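Local coordinates for apical membrane antigen 1-like protein, soluble form (Toxoplasma gondii, PDB 3ZLE) that may play a role in host cell invasion, as a sporozoite member of the apicomplexan AMA1 family whose conserved ectoplasmic region is modelled here, at residues A[23-28]-A[301-306]; A[50-55]-A[259-264]; A[109-114]-A[125-130]; A[158-163]-A[199-204]. All blocks are in the same frame, centred on the assembly; numbering follows the deposited sequence.

In the fold
Contacts 1 and 2 lie near the middle of the chain, with centres about 10 Å apart. They touch through a probable hydrogen bond between His28 ND1 and Cys50 N, 2.9 Å long. Contact 2 joins contact 4 through the five-stranded sheet, where Val52 N and Tyr201 O are 2.7 Å apart. Contact 4 in turn meets contact 3, whose helix 120-129 packs against the sheet; Tyr127 CD2 lies 3.5 Å from Val159 CG2. Contact 3 is the outlying member, with its centre about 29 Å from that of contact 1. A touching chain of contacts thus runs 1-2-4-3. Two antiparallel sheets take part, the four-stranded one at contact 1 and the five-stranded one at contacts 2 and 4.

Contact 1 (A[23-28]-A[301-306]); sequences NIPQVH and ANWANF
The indole of Trp303 carries Ile24 CD1 on one face, 3.8 Å above the ring plane and offset toward the rim. Asn302 CB lies on this same face, so the methyl of Ile24 and the neighbour of Trp303 in sequence share it. At the ring edge, near its plane, Pro25 CD comes 4.1 Å from Trp303 CZ2. Ile24 CB approaches that same carbon obliquely, at 3.8 Å. The side chains of Ile24 and Trp303 run past each other in opposite directions. The CG1 arm of Ile24 stands beside the backbone N (chi1 -73°) and carries CD1 to the indole. CG2 takes the other direction and meets the amide of Asn302, 3.7 Å from ND2.

This approach is a van der Waals contact; the amide's hydrogen bonds lie elsewhere. Asn302 ND2 bonds to Gly298 O, and its OD1 accepts from Ala267 N. The buried amide is therefore satisfied at both ends and held in its rotation. Trp303 NE1 donates to Phe22 O, just before the first segment, which ties the ring to the start of the short helix. The helix is capped by Asn23, whose OD1 takes a weak 3.4 Å bond from Gln26 N. Phe320 meets the indole with nearly parallel planes, and Phe228 makes an edge-to-face pair with it.

Asn302 and Trp303 both face Phe320 in the strand alongside. This is a classic beta bulge, at the start of strand 303-308 in the four-stranded antiparallel sheet.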
loop_
_atom_site.group_PDB
_atom_site.type_symbol
_atom_site.label_atom_id
_atom_site.label_comp_id
_atom_site.label_asym_id
_atom_site.label_seq_id
_atom_site.Cartn_x
_atom_site.Cartn_y
_atom_site.Cartn_z
ATOM N N ASN A 23 -5.585 11.480 -0.911
ATOM C CA ASN A 23 -5.373 11.976 0.451
ATOM C C ASN A 23 -5.205 10.830 1.413
ATOM O O ASN A 23 -6.131 10.442 2.124
ATOM C CB ASN A 23 -6.519 12.829 0.890
ATOM C CG ASN A 23 -6.288 13.430 2.237
ATOM O OD1 ASN A 23 -5.326 13.088 2.936
ATOM N ND2 ASN A 23 -7.132 14.363 2.602
ATOM N N ILE A 24 -4.034 10.236 1.347
ATOM C CA ILE A 24 -3.710 8.982 2.020
ATOM C C ILE A 24 -3.885 8.941 3.573
ATOM O O ILE A 24 -4.335 7.917 4.132
ATOM C CB ILE A 24 -2.293 8.547 1.581
ATOM C CG1 ILE A 24 -2.366 8.034 0.115
ATOM C CG2 ILE A 24 -1.720 7.473 2.506
ATOM C CD1 ILE A 24 -1.056 7.420 -0.381
ATOM N N PRO A 25 -3.410 9.985 4.296
ATOM C CA PRO A 25 -3.655 9.967 5.752
ATOM C C PRO A 25 -5.125 9.939 6.042
ATOM O O PRO A 25 -5.550 9.301 6.988
ATOM C CB PRO A 25 -3.088 11.316 6.224
ATOM C CG PRO A 25 -2.127 11.742 5.139
ATOM C CD PRO A 25 -2.706 11.206 3.860
ATOM N N GLN A 26 -5.913 10.678 5.269
ATOM C CA GLN A 26 -7.336 10.594 5.422
ATOM C C GLN A 26 -7.924 9.221 5.033
ATOM O O GLN A 26 -8.632 8.613 5.830
ATOM C CB GLN A 26 -8.009 11.705 4.666
ATOM C CG GLN A 26 -9.518 11.737 4.851
ATOM C CD GLN A 26 -10.066 13.119 4.593
ATOM O OE1 GLN A 26 -9.399 14.113 4.861
ATOM N NE2 GLN A 26 -11.251 13.189 3.987
ATOM N N VAL A 27 -7.695 8.751 3.802
ATOM C CA VAL A 27 -8.455 7.556 3.329
ATOM C C VAL A 27 -7.800 6.241 3.831
ATOM O O VAL A 27 -8.473 5.284 4.083
ATOM C CB VAL A 27 -8.643 7.493 1.786
ATOM C CG1 VAL A 27 -9.335 8.745 1.247
ATOM C CG2 VAL A 27 -7.309 7.277 1.076
ATOM N N HIS A 28 -6.504 6.233 4.035
ATOM C CA HIS A 28 -5.882 5.036 4.565
ATOM C C HIS A 28 -5.697 5.065 6.097
ATOM O O HIS A 28 -6.147 4.146 6.781
ATOM C CB HIS A 28 -4.563 4.754 3.838
ATOM C CG HIS A 28 -3.906 3.472 4.221
ATOM N ND1 HIS A 28 -4.502 2.237 4.048
ATOM C CD2 HIS A 28 -2.695 3.238 4.806
ATOM C CE1 HIS A 28 -3.679 1.300 4.501
ATOM N NE2 HIS A 28 -2.570 1.885 4.946
ATOM N N ALA A 301 6.175 10.031 3.265
ATOM C CA ALA A 301 6.562 10.268 1.877
ATOM C C ALA A 301 5.966 9.139 1.048
ATOM O O ALA A 301 6.585 8.092 0.913
ATOM C CB ALA A 301 8.082 10.269 1.758
ATOM N N ASN A 302 4.706 9.287 0.655
ATOM C CA ASN A 302 3.924 8.147 0.178
ATOM C C ASN A 302 3.623 8.272 -1.330
ATOM O O ASN A 302 3.032 7.360 -1.917
ATOM C CB ASN A 302 2.558 8.056 0.900
ATOM C CG ASN A 302 2.669 8.109 2.393
ATOM O OD1 ASN A 302 3.523 7.440 2.996
ATOM N ND2 ASN A 302 1.691 8.752 3.018
ATOM N N TRP A 303 3.870 9.457 -1.884
ATOM C CA TRP A 303 3.614 9.747 -3.290
ATOM C C TRP A 303 4.915 9.907 -4.064
ATOM O O TRP A 303 5.896 10.351 -3.505
ATOM C CB TRP A 303 2.815 11.015 -3.426
ATOM C CG TRP A 303 1.538 11.060 -2.560
ATOM C CD1 TRP A 303 0.262 10.828 -2.983
ATOM C CD2 TRP A 303 1.436 11.498 -1.180
ATOM N NE1 TRP A 303 -0.625 10.996 -1.923
ATOM C CE2 TRP A 303 0.076 11.396 -0.809
ATOM C CE3 TRP A 303 2.377 11.843 -0.198
ATOM C CZ2 TRP A 303 -0.381 11.691 0.501
ATOM C CZ3 TRP A 303 1.932 12.111 1.097
ATOM C CH2 TRP A 303 0.552 12.069 1.421
ATOM N N ALA A 304 4.914 9.492 -5.348
ATOM C CA ALA A 304 6.052 9.649 -6.220
ATOM C C ALA A 304 5.627 10.162 -7.588
ATOM O O ALA A 304 4.671 9.671 -8.171
ATOM C CB ALA A 304 6.821 8.327 -6.372
ATOM N N ASN A 305 6.330 11.183 -8.087
ATOM C CA ASN A 305 6.173 11.612 -9.459
ATOM C C ASN A 305 7.271 11.039 -10.324
ATOM O O ASN A 305 8.472 11.221 -10.027
ATOM C CB ASN A 305 6.189 13.130 -9.529
ATOM C CG ASN A 305 4.844 13.721 -9.231
ATOM O OD1 ASN A 305 3.811 13.031 -9.335
ATOM N ND2 ASN A 305 4.824 14.990 -8.885
ATOM N N PHE A 306 6.887 10.339 -11.386
ATOM C CA PHE A 306 7.862 9.822 -12.349
ATOM C C PHE A 306 7.856 10.638 -13.653
ATOM O O PHE A 306 6.859 10.665 -14.381
ATOM C CB PHE A 306 7.584 8.371 -12.669
ATOM C CG PHE A 306 8.459 7.827 -13.764
ATOM C CD1 PHE A 306 9.731 7.340 -13.485
ATOM C CD2 PHE A 306 8.065 7.920 -15.085
ATOM C CE1 PHE A 306 10.505 6.796 -14.482
ATOM C CE2 PHE A 306 8.860 7.411 -16.104
ATOM C CZ PHE A 306 10.064 6.821 -15.802
#

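Contact 2 (A[50-55]-A[259-264]); sequences CPVFGK and RVFANP
The type II beta turn from Val52 to Lys55 meets the last turn of helix 253-262 through a single ring, that of Phe261. The turn includes strand 52-53, an outermost strand of the five-stranded antiparallel sheet. Gly54 takes the positive phi (83°) that such a turn needs at its third position.

The closest approach joins Lys55 CD and Phe261 CZ, at 3.8 Å. CD also lies 4.1 Å from Phe261 CE1. Val52 adds its CG1 methyl, 4.2 Å from Phe261 CE1. Both side chains cross that of Phe261 at about a right angle, and both come to the ring obliquely. CB of Phe261 already points at segment 50-55, and CG anti to the backbone N (chi1 173°) extends the ring in that setting. Lys55 is extended beyond CG, so its methylene chain touches the ring while its charged end travels on. There NZ bonds to Gln165 OE1 and Phe33 O, with a weaker bond to Ile32 O. Lys55 also forms a cation-pi pair with Tyr201.

Asn263, the first residue past the helix, turns its amide back, and ND2 donates to Val260 O over 2.7 Å. ND2 also bonds to Ala301 O. Its OD1 accepts from Leu265 N.

Phe33 and residues of strand 187-191, Pro189 and Lys191, also pack on Phe261. The ring lies between the end of helix 253-262, strand 187-191 and strand 52-53 at the edge of the five-stranded sheet, while the Cys50-Cys218 disulfide ties down the start of segment 50-55.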
loop_
_atom_site.group_PDB
_atom_site.type_symbol
_atom_site.label_atom_id
_atom_site.label_comp_id
_atom_site.label_asym_id
_atom_site.label_seq_id
_atom_site.Cartn_x
_atom_site.Cartn_y
_atom_site.Cartn_z
ATOM N N CYS A 50 -7.095 1.093 3.309
ATOM C CA CYS A 50 -6.873 0.858 1.872
ATOM C C CYS A 50 -6.088 -0.427 1.593
ATOM O O CYS A 50 -5.108 -0.717 2.254
ATOM C CB CYS A 50 -6.148 2.042 1.209
ATOM S SG CYS A 50 -7.177 3.485 0.991
ATOM N N PRO A 51 -6.483 -1.159 0.540
ATOM C CA PRO A 51 -5.683 -2.315 0.148
ATOM C C PRO A 51 -4.351 -1.886 -0.448
ATOM O O PRO A 51 -4.219 -0.768 -0.983
ATOM C CB PRO A 51 -6.566 -3.030 -0.882
ATOM C CG PRO A 51 -7.536 -2.023 -1.373
ATOM C CD PRO A 51 -7.654 -0.943 -0.332
ATOM N N VAL A 52 -3.328 -2.707 -0.265
ATOM C CA VAL A 52 -2.000 -2.311 -0.668
ATOM C C VAL A 52 -1.584 -3.238 -1.781
ATOM O O VAL A 52 -1.269 -4.404 -1.533
ATOM C CB VAL A 52 -1.012 -2.492 0.506
ATOM C CG1 VAL A 52 0.285 -1.689 0.230
ATOM C CG2 VAL A 52 -1.668 -2.051 1.813
ATOM N N PHE A 53 -1.547 -2.723 -3.008
ATOM C CA PHE A 53 -1.388 -3.572 -4.184
ATOM C C PHE A 53 0.064 -3.942 -4.410
ATOM O O PHE A 53 0.955 -3.065 -4.438
ATOM C CB PHE A 53 -1.925 -2.841 -5.408
ATOM C CG PHE A 53 -3.416 -2.815 -5.475
ATOM C CD1 PHE A 53 -4.128 -1.872 -4.741
ATOM C CD2 PHE A 53 -4.126 -3.837 -6.121
ATOM C CE1 PHE A 53 -5.511 -1.828 -4.819
ATOM C CE2 PHE A 53 -5.535 -3.839 -6.123
ATOM C CZ PHE A 53 -6.213 -2.853 -5.426
ATOM N N GLY A 54 0.322 -5.239 -4.554
ATOM C CA GLY A 54 1.661 -5.713 -4.812
ATOM C C GLY A 54 2.536 -5.870 -3.579
ATOM O O GLY A 54 3.679 -6.311 -3.696
ATOM N N LYS A 55 1.981 -5.623 -2.380
ATOM C CA LYS A 55 2.729 -5.860 -1.164
ATOM C C LYS A 55 2.941 -7.309 -0.853
ATOM O O LYS A 55 1.976 -8.066 -0.698
ATOM C CB LYS A 55 2.129 -5.143 0.033
ATOM C CG LYS A 55 2.612 -5.629 1.400
ATOM C CD LYS A 55 2.539 -4.511 2.462
ATOM C CE LYS A 55 2.649 -5.106 3.850
ATOM N NZ LYS A 55 2.633 -4.105 4.982
ATOM N N ARG A 259 10.136 1.980 -5.431
ATOM C CA ARG A 259 10.949 2.811 -4.583
ATOM C C ARG A 259 10.114 3.569 -3.584
ATOM O O ARG A 259 10.527 3.756 -2.448
ATOM C CB ARG A 259 11.738 3.793 -5.441
ATOM C CG ARG A 259 12.768 4.603 -4.687
ATOM C CD ARG A 259 14.095 4.606 -5.449
ATOM N NE ARG A 259 14.232 5.731 -6.351
ATOM C CZ ARG A 259 14.934 5.703 -7.497
ATOM N NH1 ARG A 259 15.471 4.584 -7.936
ATOM N NH2 ARG A 259 15.092 6.803 -8.199
ATOM N N VAL A 260 9.002 4.130 -4.040
ATOM C CA VAL A 260 8.172 4.911 -3.172
ATOM C C VAL A 260 7.658 4.067 -2.008
ATOM O O VAL A 260 7.607 4.529 -0.868
ATOM C CB VAL A 260 7.043 5.558 -3.980
ATOM C CG1 VAL A 260 6.115 4.516 -4.592
ATOM C CG2 VAL A 260 6.341 6.622 -3.232
ATOM N N PHE A 261 7.402 2.799 -2.257
ATOM C CA PHE A 261 6.870 1.939 -1.225
ATOM C C PHE A 261 7.974 1.628 -0.214
ATOM O O PHE A 261 7.731 1.562 0.992
ATOM C CB PHE A 261 6.349 0.609 -1.851
ATOM C CG PHE A 261 5.942 -0.415 -0.821
ATOM C CD1 PHE A 261 4.753 -0.259 -0.080
ATOM C CD2 PHE A 261 6.801 -1.439 -0.486
ATOM C CE1 PHE A 261 4.373 -1.186 0.843
ATOM C CE2 PHE A 261 6.417 -2.390 0.463
ATOM C CZ PHE A 261 5.233 -2.218 1.163
ATOM N N ALA A 262 9.187 1.433 -0.710
ATOM C CA ALA A 262 10.300 1.004 0.166
ATOM C C ALA A 262 11.077 2.157 0.786
ATOM O O ALA A 262 11.989 1.930 1.545
ATOM C CB ALA A 262 11.252 0.080 -0.586
ATOM N N ASN A 263 10.741 3.389 0.437
ATOM C CA ASN A 263 11.587 4.534 0.825
ATOM C C ASN A 263 11.595 4.822 2.317
ATOM O O ASN A 263 10.565 4.681 2.992
ATOM C CB ASN A 263 11.236 5.785 0.034
ATOM C CG ASN A 263 10.227 6.662 0.742
ATOM O OD1 ASN A 263 10.597 7.509 1.551
ATOM N ND2 ASN A 263 8.970 6.583 0.315
ATOM N N PRO A 264 12.767 5.231 2.851
ATOM C CA PRO A 264 12.957 5.226 4.297
ATOM C C PRO A 264 11.984 6.163 5.029
ATOM O O PRO A 264 11.774 6.011 6.251
ATOM C CB PRO A 264 14.416 5.682 4.472
ATOM C CG PRO A 264 14.769 6.373 3.180
ATOM C CD PRO A 264 13.964 5.679 2.122
#

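Contact 3 (A[109-114]-A[125-130]); sequences QERLGT and ALYAYS
Leu126 touches Leu112 where two consecutive helices, 105-112 and 120-129, meet. The two helices are joined by a short loop. The leucines touch through methyls, with Leu126 CD2 4.4 Å from Leu112 CD2. The gap is wide for apolar packing, and Pro117 of the connecting loop touches both leucines.

Next along the helix, Tyr127 receives the side chain of Arg111. The aliphatic part does most of the touching: Arg111 CD lies 4.0 Å from Tyr127 CE1. Arg111 NH1 follows at 4.2 Å from the same ring carbon. The chain of Arg111 bends at chi3, and its guanidinium is turned 72° from the plane of the phenol. The groups therefore do not stack flat. The ring of Tyr127 stands off the helix with CG anti to the backbone N (chi1 179°). Its hydroxyl bonds to Phe100 O and to Tyr94 OH, which fix the far end of the ring. Cys157 and Val159 of strand 156-159 also pack on Tyr127, so one side chain links the outer helix to the sheet.

At Ser130 the side chain folds back on the helix. Ser130 OG donates to Leu126 O over 2.8 Å, while Ser130 N reaches that same oxygen from the opposite face of its carbonyl plane, at 2.9 Å.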
loop_
_atom_site.group_PDB
_atom_site.type_symbol
_atom_site.label_atom_id
_atom_site.label_comp_id
_atom_site.label_asym_id
_atom_site.label_seq_id
_atom_site.Cartn_x
_atom_site.Cartn_y
_atom_site.Cartn_z
ATOM N N GLN A 109 -17.626 -16.344 -2.237
ATOM C CA GLN A 109 -18.865 -15.849 -2.805
ATOM C C GLN A 109 -20.025 -16.736 -2.354
ATOM O O GLN A 109 -21.054 -16.233 -1.934
ATOM C CB GLN A 109 -18.775 -15.868 -4.324
ATOM C CG GLN A 109 -17.780 -14.870 -4.904
ATOM C CD GLN A 109 -17.659 -15.012 -6.422
ATOM O OE1 GLN A 109 -18.637 -15.342 -7.114
ATOM N NE2 GLN A 109 -16.478 -14.760 -6.939
ATOM N N GLU A 110 -19.855 -18.057 -2.436
ATOM C CA GLU A 110 -20.887 -18.949 -1.911
ATOM C C GLU A 110 -21.105 -18.763 -0.428
ATOM O O GLU A 110 -22.239 -18.710 0.030
ATOM C CB GLU A 110 -20.580 -20.413 -2.205
ATOM C CG GLU A 110 -21.154 -20.887 -3.523
ATOM C CD GLU A 110 -21.329 -22.394 -3.565
ATOM O OE1 GLU A 110 -21.124 -23.062 -2.515
ATOM O OE2 GLU A 110 -21.641 -22.910 -4.659
ATOM N N ARG A 111 -20.029 -18.720 0.339
ATOM C CA ARG A 111 -20.188 -18.625 1.781
ATOM C C ARG A 111 -20.676 -17.251 2.334
ATOM O O ARG A 111 -21.310 -17.199 3.381
ATOM C CB ARG A 111 -18.965 -19.191 2.517
ATOM C CG ARG A 111 -18.337 -18.289 3.560
ATOM C CD ARG A 111 -17.008 -18.872 4.041
ATOM N NE ARG A 111 -17.198 -20.023 4.936
ATOM C CZ ARG A 111 -17.359 -19.927 6.256
ATOM N NH1 ARG A 111 -17.293 -18.739 6.855
ATOM N NH2 ARG A 111 -17.584 -21.016 6.981
ATOM N N LEU A 112 -20.557 -16.192 1.542
ATOM C CA LEU A 112 -20.950 -14.861 1.995
ATOM C C LEU A 112 -22.340 -14.467 1.567
ATOM O O LEU A 112 -22.840 -13.400 1.944
ATOM C CB LEU A 112 -19.965 -13.822 1.507
ATOM C CG LEU A 112 -18.577 -13.958 2.118
ATOM C CD1 LEU A 112 -17.578 -12.974 1.531
ATOM C CD2 LEU A 112 -18.540 -14.016 3.657
ATOM N N GLY A 113 -22.859 -15.209 0.607
ATOM C CA GLY A 113 -24.209 -15.059 0.200
ATOM C C GLY A 113 -24.599 -14.066 -0.879
ATOM O O GLY A 113 -23.829 -13.216 -1.346
ATOM N N THR A 114 -25.887 -14.112 -1.134
ATOM C CA THR A 114 -26.592 -13.231 -1.987
ATOM C C THR A 114 -26.288 -11.716 -1.835
ATOM O O THR A 114 -26.236 -11.021 -2.807
ATOM C CB THR A 114 -28.074 -13.579 -1.869
ATOM O OG1 THR A 114 -28.376 -14.602 -2.822
ATOM C CG2 THR A 114 -28.982 -12.408 -2.045
ATOM N N ALA A 125 -11.468 -9.313 2.676
ATOM C CA ALA A 125 -11.273 -8.467 3.857
ATOM C C ALA A 125 -12.356 -8.830 4.866
ATOM O O ALA A 125 -12.047 -9.062 6.058
ATOM C CB ALA A 125 -11.337 -6.982 3.493
ATOM N N LEU A 126 -13.575 -9.051 4.355
ATOM C CA LEU A 126 -14.736 -9.403 5.207
ATOM C C LEU A 126 -14.504 -10.757 5.821
ATOM O O LEU A 126 -14.873 -10.994 6.965
ATOM C CB LEU A 126 -16.064 -9.434 4.419
ATOM C CG LEU A 126 -17.334 -9.706 5.260
ATOM C CD1 LEU A 126 -17.411 -8.740 6.448
ATOM C CD2 LEU A 126 -18.649 -9.652 4.447
ATOM N N TYR A 127 -13.895 -11.654 5.044
ATOM C CA TYR A 127 -13.661 -13.013 5.503
ATOM C C TYR A 127 -12.665 -12.991 6.644
ATOM O O TYR A 127 -12.837 -13.693 7.614
ATOM C CB TYR A 127 -13.117 -13.871 4.371
ATOM C CG TYR A 127 -12.826 -15.281 4.723
ATOM C CD1 TYR A 127 -13.836 -16.137 5.139
ATOM C CD2 TYR A 127 -11.541 -15.801 4.595
ATOM C CE1 TYR A 127 -13.573 -17.454 5.428
ATOM C CE2 TYR A 127 -11.292 -17.151 4.804
ATOM C CZ TYR A 127 -12.294 -17.962 5.253
ATOM O OH TYR A 127 -12.038 -19.305 5.538
ATOM N N ALA A 128 -11.653 -12.166 6.525
ATOM C CA ALA A 128 -10.690 -11.943 7.613
ATOM C C ALA A 128 -11.405 -11.298 8.808
ATOM O O ALA A 128 -11.206 -11.711 9.939
ATOM C CB ALA A 128 -9.589 -11.042 7.154
ATOM N N TYR A 129 -12.216 -10.283 8.534
ATOM C CA TYR A 129 -12.838 -9.463 9.583
ATOM C C TYR A 129 -13.760 -10.345 10.442
ATOM O O TYR A 129 -13.747 -10.235 11.653
ATOM C CB TYR A 129 -13.632 -8.347 8.946
ATOM C CG TYR A 129 -14.182 -7.327 9.888
ATOM C CD1 TYR A 129 -13.440 -6.223 10.227
ATOM C CD2 TYR A 129 -15.521 -7.378 10.320
ATOM C CE1 TYR A 129 -13.950 -5.239 11.053
ATOM C CE2 TYR A 129 -16.052 -6.364 11.101
ATOM C CZ TYR A 129 -15.251 -5.299 11.471
ATOM O OH TYR A 129 -15.732 -4.260 12.245
ATOM N N SER A 130 -14.372 -11.344 9.797
ATOM C CA SER A 130 -15.227 -12.308 10.444
ATOM C C SER A 130 -14.489 -13.450 11.117
ATOM O O SER A 130 -15.118 -14.277 11.762
ATOM C CB SER A 130 -16.162 -12.942 9.423
ATOM O OG SER A 130 -16.824 -11.952 8.686
#

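Contact 4 (A[158-163]-A[199-204]); sequences YVLSVS and LVYGSA
Leu160 and Tyr201 make the tight part of this contact, with Leu160 CD1 3.7 Å from Tyr201 CE2. The methyl comes to the phenol ring obliquely. Tyr201 lies on strand 199-202, and its CG, anti to the backbone N (chi1 -177°), carries the ring out to Leu160. Leu160 comes just after strand 156-159 ends. The two strands belong to the five-stranded antiparallel sheet. Strand 148-151 runs between strands 156-159 and 199-202, and its Val149 touches both side chains. The contact is therefore a bridge over one intervening strand, with no backbone ladder between the two segments.

The other end of the ring is looser. Tyr201 OH lies 4.1 Å from Ser163 O, too far for direct bonding, and that carbonyl accepts from Gln165 NE2 instead. A water takes up the gap. Tyr201 OH donates to it over 2.7 Å, and the water sits at the edge of the ring, in its plane. The water in turn donates to Val162 O, 2.9 Å from its oxygen. Ser163 OG finds its own partner in Tyr144 OH.

The chemistry splits the contact in two. An apolar touch holds the ring beside Leu160. One water accepts from Tyr201 OH and donates to Val162 O, which bridges the phenol to the main chain, satisfies the hydroxyl and should restrain rotation about its C-O bond.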
loop_
_atom_site.group_PDB
_atom_site.type_symbol
_atom_site.label_atom_id
_atom_site.label_comp_id
_atom_site.label_asym_id
_atom_site.label_seq_id
_atom_site.Cartn_x
_atom_site.Cartn_y
_atom_site.Cartn_z
ATOM N N TYR A 158 -6.318 -15.249 1.349
ATOM C CA TYR A 158 -5.527 -15.703 2.491
ATOM C C TYR A 158 -5.826 -14.843 3.698
ATOM O O TYR A 158 -5.788 -13.598 3.625
ATOM C CB TYR A 158 -4.012 -15.635 2.190
ATOM C CG TYR A 158 -3.540 -16.552 1.079
ATOM C CD1 TYR A 158 -3.773 -16.227 -0.243
ATOM C CD2 TYR A 158 -2.775 -17.698 1.352
ATOM C CE1 TYR A 158 -3.291 -17.010 -1.274
ATOM C CE2 TYR A 158 -2.322 -18.518 0.314
ATOM C CZ TYR A 158 -2.589 -18.158 -0.991
ATOM O OH TYR A 158 -2.192 -18.936 -2.037
ATOM N N VAL A 159 -6.018 -15.505 4.837
ATOM C CA VAL A 159 -6.030 -14.855 6.108
ATOM C C VAL A 159 -4.734 -15.214 6.821
ATOM O O VAL A 159 -4.428 -16.408 6.993
ATOM C CB VAL A 159 -7.249 -15.343 6.960
ATOM C CG1 VAL A 159 -7.333 -14.561 8.275
ATOM C CG2 VAL A 159 -8.517 -15.125 6.177
ATOM N N LEU A 160 -3.951 -14.197 7.211
ATOM C CA LEU A 160 -2.658 -14.422 7.843
ATOM C C LEU A 160 -2.810 -14.426 9.375
ATOM O O LEU A 160 -3.063 -13.382 9.979
ATOM C CB LEU A 160 -1.642 -13.290 7.475
ATOM C CG LEU A 160 -1.404 -12.991 5.974
ATOM C CD1 LEU A 160 -0.379 -11.897 5.786
ATOM C CD2 LEU A 160 -1.063 -14.253 5.130
ATOM N N SER A 161 -2.406 -15.501 10.010
ATOM C CA SER A 161 -2.314 -15.448 11.449
ATOM C C SER A 161 -1.024 -14.780 11.952
ATOM O O SER A 161 -0.951 -14.383 13.112
ATOM C CB SER A 161 -2.538 -16.819 12.054
ATOM O OG SER A 161 -1.424 -17.634 11.810
ATOM N N VAL A 162 -0.086 -14.512 11.048
ATOM C CA VAL A 162 1.079 -13.716 11.408
ATOM C C VAL A 162 0.925 -12.305 10.900
ATOM O O VAL A 162 0.819 -12.088 9.708
ATOM C CB VAL A 162 2.393 -14.334 10.876
ATOM C CG1 VAL A 162 3.607 -13.544 11.337
ATOM C CG2 VAL A 162 2.510 -15.775 11.337
ATOM N N SER A 163 0.950 -11.340 11.810
ATOM C CA SER A 163 0.620 -9.945 11.472
ATOM C C SER A 163 1.850 -9.081 11.475
ATOM O O SER A 163 1.778 -7.909 11.086
ATOM C CB SER A 163 -0.406 -9.365 12.425
ATOM O OG SER A 163 -0.028 -9.555 13.772
ATOM N N LEU A 199 -0.672 -9.862 -5.819
ATOM C CA LEU A 199 -1.050 -9.875 -4.436
ATOM C C LEU A 199 -1.654 -8.558 -4.040
ATOM O O LEU A 199 -1.282 -7.498 -4.565
ATOM C CB LEU A 199 0.166 -10.172 -3.564
ATOM C CG LEU A 199 0.715 -11.589 -3.758
ATOM C CD1 LEU A 199 1.747 -11.925 -2.694
ATOM C CD2 LEU A 199 -0.412 -12.582 -3.765
ATOM N N VAL A 200 -2.520 -8.610 -3.046
ATOM C CA VAL A 200 -3.039 -7.401 -2.423
ATOM C C VAL A 200 -3.042 -7.672 -0.960
ATOM O O VAL A 200 -3.582 -8.679 -0.548
ATOM C CB VAL A 200 -4.490 -7.113 -2.840
ATOM C CG1 VAL A 200 -4.933 -5.775 -2.254
ATOM C CG2 VAL A 200 -4.599 -7.078 -4.362
ATOM N N TYR A 201 -2.310 -6.852 -0.197
ATOM C CA TYR A 201 -2.200 -7.044 1.240
ATOM C C TYR A 201 -3.070 -6.011 1.879
ATOM O O TYR A 201 -3.178 -4.882 1.384
ATOM C CB TYR A 201 -0.740 -6.849 1.712
ATOM C CG TYR A 201 -0.497 -7.101 3.206
ATOM C CD1 TYR A 201 -0.800 -6.131 4.161
ATOM C CD2 TYR A 201 0.204 -8.224 3.629
ATOM C CE1 TYR A 201 -0.575 -6.363 5.511
ATOM C CE2 TYR A 201 0.510 -8.421 4.964
ATOM C CZ TYR A 201 0.121 -7.493 5.891
ATOM O OH TYR A 201 0.376 -7.740 7.212
ATOM N N GLY A 202 -3.781 -6.405 2.928
ATOM C CA GLY A 202 -4.673 -5.452 3.597
ATOM C C GLY A 202 -4.935 -5.817 5.042
ATOM O O GLY A 202 -4.818 -6.978 5.426
ATOM N N SER A 203 -5.437 -4.844 5.801
ATOM C CA SER A 203 -5.956 -5.092 7.147
ATOM C C SER A 203 -7.391 -5.543 7.031
ATOM O O SER A 203 -8.045 -5.293 6.031
ATOM C CB SER A 203 -5.933 -3.793 7.967
ATOM O OG SER A 203 -7.212 -3.206 7.932
ATOM N N ALA A 204 -7.933 -6.082 8.115
ATOM C CA ALA A 204 -9.271 -6.633 8.031
ATOM C C ALA A 204 -10.249 -5.471 8.001
ATOM O O ALA A 204 -11.410 -5.631 7.665
ATOM C CB ALA A 204 -9.550 -7.544 9.218
HETATM O O HOH W 1 1.767 -9.889 8.132
#